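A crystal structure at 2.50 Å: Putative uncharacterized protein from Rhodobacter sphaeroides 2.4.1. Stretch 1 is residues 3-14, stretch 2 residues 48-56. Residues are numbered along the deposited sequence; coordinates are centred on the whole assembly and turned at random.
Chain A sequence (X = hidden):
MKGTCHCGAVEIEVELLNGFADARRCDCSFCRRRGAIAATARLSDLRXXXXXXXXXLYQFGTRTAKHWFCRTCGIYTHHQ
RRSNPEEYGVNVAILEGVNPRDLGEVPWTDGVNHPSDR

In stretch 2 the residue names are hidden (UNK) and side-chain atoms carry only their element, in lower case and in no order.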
# COMPACT_ATOMS: atom_id res chain seq x y z
N GLY A 3 6.97 -2.31 7.47
CA GLY A 3 6.90 -1.79 6.12
C GLY A 3 7.71 -0.51 6.08
O GLY A 3 7.64 0.29 7.01
N THR A 4 8.50 -0.32 5.02
CA THR A 4 9.32 0.89 4.91
C THR A 4 9.52 1.31 3.47
O THR A 4 9.72 0.47 2.60
CB THR A 4 10.71 0.67 5.53
OG1 THR A 4 11.35 -0.43 4.87
CG2 THR A 4 10.61 0.38 7.02
N CYS A 5 9.48 2.62 3.21
CA CYS A 5 9.70 3.10 1.85
C CYS A 5 11.19 2.95 1.57
O CYS A 5 11.95 2.51 2.44
CB CYS A 5 9.27 4.56 1.71
SG CYS A 5 10.31 5.80 2.55
N HIS A 6 11.62 3.30 0.37
CA HIS A 6 13.03 3.16 0.04
C HIS A 6 13.90 4.13 0.82
O HIS A 6 14.85 3.72 1.48
CB HIS A 6 13.26 3.36 -1.45
CG HIS A 6 14.64 3.00 -1.88
ND1 HIS A 6 15.14 1.71 -1.78
CD2 HIS A 6 15.65 3.75 -2.37
CE1 HIS A 6 16.40 1.70 -2.18
NE2 HIS A 6 16.73 2.92 -2.54
N CYS A 7 13.59 5.43 0.74
CA CYS A 7 14.32 6.47 1.47
C CYS A 7 14.50 6.05 2.92
O CYS A 7 15.47 6.42 3.58
CB CYS A 7 13.56 7.81 1.42
SG CYS A 7 11.73 7.67 1.54
N GLY A 8 13.54 5.26 3.41
CA GLY A 8 13.58 4.81 4.79
C GLY A 8 12.94 5.83 5.70
O GLY A 8 12.88 5.65 6.92
N ALA A 9 12.44 6.91 5.10
CA ALA A 9 11.79 7.98 5.85
C ALA A 9 10.48 7.52 6.49
O ALA A 9 10.12 7.96 7.57
CB ALA A 9 11.53 9.17 4.93
N VAL A 10 9.77 6.63 5.80
CA VAL A 10 8.49 6.16 6.30
C VAL A 10 8.51 4.70 6.77
O VAL A 10 9.07 3.83 6.11
CB VAL A 10 7.41 6.29 5.21
CG1 VAL A 10 6.03 6.14 5.82
CG2 VAL A 10 7.54 7.61 4.48
N GLU A 11 7.90 4.45 7.93
CA GLU A 11 7.81 3.10 8.46
C GLU A 11 6.43 2.83 9.03
O GLU A 11 5.94 3.58 9.88
CB GLU A 11 8.85 2.84 9.56
CG GLU A 11 8.75 1.41 10.09
CD GLU A 11 9.80 1.06 11.12
OE1 GLU A 11 11.00 1.29 10.86
OE2 GLU A 11 9.43 0.54 12.20
N ILE A 12 5.80 1.77 8.56
CA ILE A 12 4.48 1.41 9.05
C ILE A 12 4.56 0.10 9.84
O ILE A 12 5.58 -0.59 9.83
CB ILE A 12 3.47 1.24 7.90
CG1 ILE A 12 3.95 0.17 6.92
CG2 ILE A 12 3.30 2.57 7.17
CD1 ILE A 12 2.94 -0.18 5.85
N GLU A 13 3.47 -0.21 10.53
CA GLU A 13 3.35 -1.42 11.33
C GLU A 13 1.97 -1.95 10.95
O GLU A 13 0.96 -1.44 11.43
CB GLU A 13 3.40 -1.07 12.82
CG GLU A 13 4.06 -2.12 13.71
CD GLU A 13 3.18 -3.32 13.95
OE1 GLU A 13 2.77 -3.98 12.97
OE2 GLU A 13 2.91 -3.62 15.14
N VAL A 14 1.92 -2.97 10.09
CA VAL A 14 0.63 -3.49 9.65
C VAL A 14 0.43 -5.00 9.74
O VAL A 14 1.36 -5.78 9.58
CB VAL A 14 0.35 -3.05 8.19
CG1 VAL A 14 1.41 -3.60 7.26
CG2 VAL A 14 -1.02 -3.51 7.76
N UNK A 48 1.17 4.01 11.40
CA UNK A 48 2.33 4.72 10.84
C UNK A 48 3.35 4.94 11.96
O UNK A 48 3.14 5.78 12.84
c UNK A 48 0.98 5.84 9.06
c UNK A 48 1.91 6.07 10.24
c UNK A 48 3.14 6.86 9.80
N UNK A 49 4.44 4.20 11.91
CA UNK A 49 5.49 4.28 12.92
C UNK A 49 6.28 5.58 12.87
O UNK A 49 6.47 6.24 13.90
c UNK A 49 6.46 3.08 12.78
c UNK A 49 7.51 3.13 13.88
c UNK A 49 5.68 1.78 12.86
N UNK A 50 6.76 5.95 11.69
CA UNK A 50 7.52 7.18 11.52
C UNK A 50 7.42 7.69 10.09
O UNK A 50 7.15 6.93 9.16
c UNK A 50 9.76 6.10 10.89
c UNK A 50 11.26 6.39 10.92
n UNK A 50 11.98 5.61 9.92
n UNK A 50 11.62 3.61 10.98
n UNK A 50 12.78 3.66 9.00
c UNK A 50 8.99 6.96 11.88
c UNK A 50 12.13 4.29 9.97
N UNK A 51 7.65 8.99 9.92
CA UNK A 51 7.60 9.58 8.60
C UNK A 51 6.24 10.11 8.19
O UNK A 51 6.02 10.41 7.02
N UNK A 52 5.32 10.21 9.14
CA UNK A 52 3.99 10.72 8.83
C UNK A 52 4.05 12.08 8.14
O UNK A 52 3.22 12.40 7.30
c UNK A 52 3.16 10.81 10.11
N UNK A 53 5.06 12.88 8.50
CA UNK A 53 5.22 14.21 7.92
C UNK A 53 5.86 14.18 6.54
O UNK A 53 5.85 15.19 5.83
o UNK A 53 7.12 12.78 10.10
c UNK A 53 6.08 15.08 8.84
c UNK A 53 7.56 14.73 8.80
o UNK A 53 9.11 13.71 10.28
c UNK A 53 7.95 13.67 9.80
N UNK A 54 6.42 13.04 6.16
CA UNK A 54 7.08 12.90 4.86
C UNK A 54 6.22 12.20 3.82
O UNK A 54 6.68 11.93 2.71
c UNK A 54 9.37 12.38 3.90
n UNK A 54 10.13 13.47 3.98
o UNK A 54 9.43 11.60 2.96
c UNK A 54 8.41 12.16 5.05
N UNK A 55 4.97 11.92 4.17
CA UNK A 55 4.06 11.26 3.25
C UNK A 55 3.17 12.24 2.51
O UNK A 55 2.76 13.26 3.06
c UNK A 55 2.78 8.03 5.05
c UNK A 55 3.19 10.25 3.99
c UNK A 55 3.78 8.86 4.24
c UNK A 55 4.11 8.18 2.91
N UNK A 56 2.86 11.93 1.26
CA UNK A 56 2.00 12.78 0.45
C UNK A 56 0.65 12.11 0.22
O UNK A 56 0.57 10.91 -0.03
c UNK A 56 1.66 13.95 -1.75
o UNK A 56 3.84 13.85 -0.70
c UNK A 56 2.63 13.11 -0.91

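Position 48 carries three side-chain carbons, one holding the other two, and one of the outer pair lies near Ile-12 CG2: a fork at CB, hence valine. Val-48 pairs with Ile-12 as an antiparallel, non-hydrogen-bonded bridge, CA to CA 4.3 Å, and its CG2 lies 4.4 Å from Ile-12 CG2 on the face those two residues share.

Position 49 repeats the pattern, three carbons branching at CB, with its CA-to-CB bond pointing toward stretch 1 and an outer carbon near Glu-13 CB. This too is valine. Val-49 CG2 packs 3.6 Å from Glu-13 CB, so aliphatic carbon of an acidic residue serves as an apolar surface. The backbone N of Val-49 makes a short but bent, weak hydrogen bond to Glu-11 O, 2.6 Å.

Position 50 has three carbons, a nitrogen, then a carbon bearing two more nitrogens; its nitrogens sit near Gly-8 O and Glu-11 OE1. Such a guanidinium can only be arginine. Its chain reaches back along stretch 1. Arg-50 NH2 and NE both donate to Gly-8 O, at 2.9 and 3.1 Å, with that oxygen near the guanidinium plane, while NH1 meets Glu-11 OE1 in a salt bridge modelled very short at 2.4 Å. Glu-11 CB covers one face of the group.

Position 51 has no side-chain atoms and is glycine. With phi/psi of 90/13, a CB would jam against the preceding carbonyl O; it would also fall 2.1 Å from Ala-9 O and 2.7 Å from Val-10 CA. Instead, Gly-51 CA makes a CA-H...O contact with Ala-9 O at 3.2 Å.

Position 52 shows a single carbon, pointing away from stretch 1: alanine. Position 53 has three carbons, the last with two oxygens, and makes no contact here; a carboxylate one carbon farther out than in aspartate means glutamate.

Position 54 has two carbons, the second bearing one oxygen and one nitrogen, with the oxygen near Ala-9 CB, which gives asparagine. Asn-54 OD1 approaches Ala-9 CB at 3.8 Å, and Asn-54 N closes the turn on Gly-51 O at 2.8 Å.

Position 55 has four carbons forked at the second, a terminal one near Val-10 CG2: leucine. Leu-55 CD2 packs on Val-10 CG2 at 3.8 Å. Position 56, one carbon carrying an oxygen and a carbon, out of reach, is threonine.

The contact rests on a short antiparallel ladder. Glu-11 N to Arg-50 O, 2.9 Å, and Arg-50 N to Glu-11 O, 3.1 Å, fix one pair; a bulge shifts the register by one before Ile-12 meets Val-48. Charge clamps the Glu-11 and Arg-50 face, valine and isoleucine line the other, and Gly-51 lets the backbones close where the ladder ends.

Stretch 2 48-56: VVRGAENLT
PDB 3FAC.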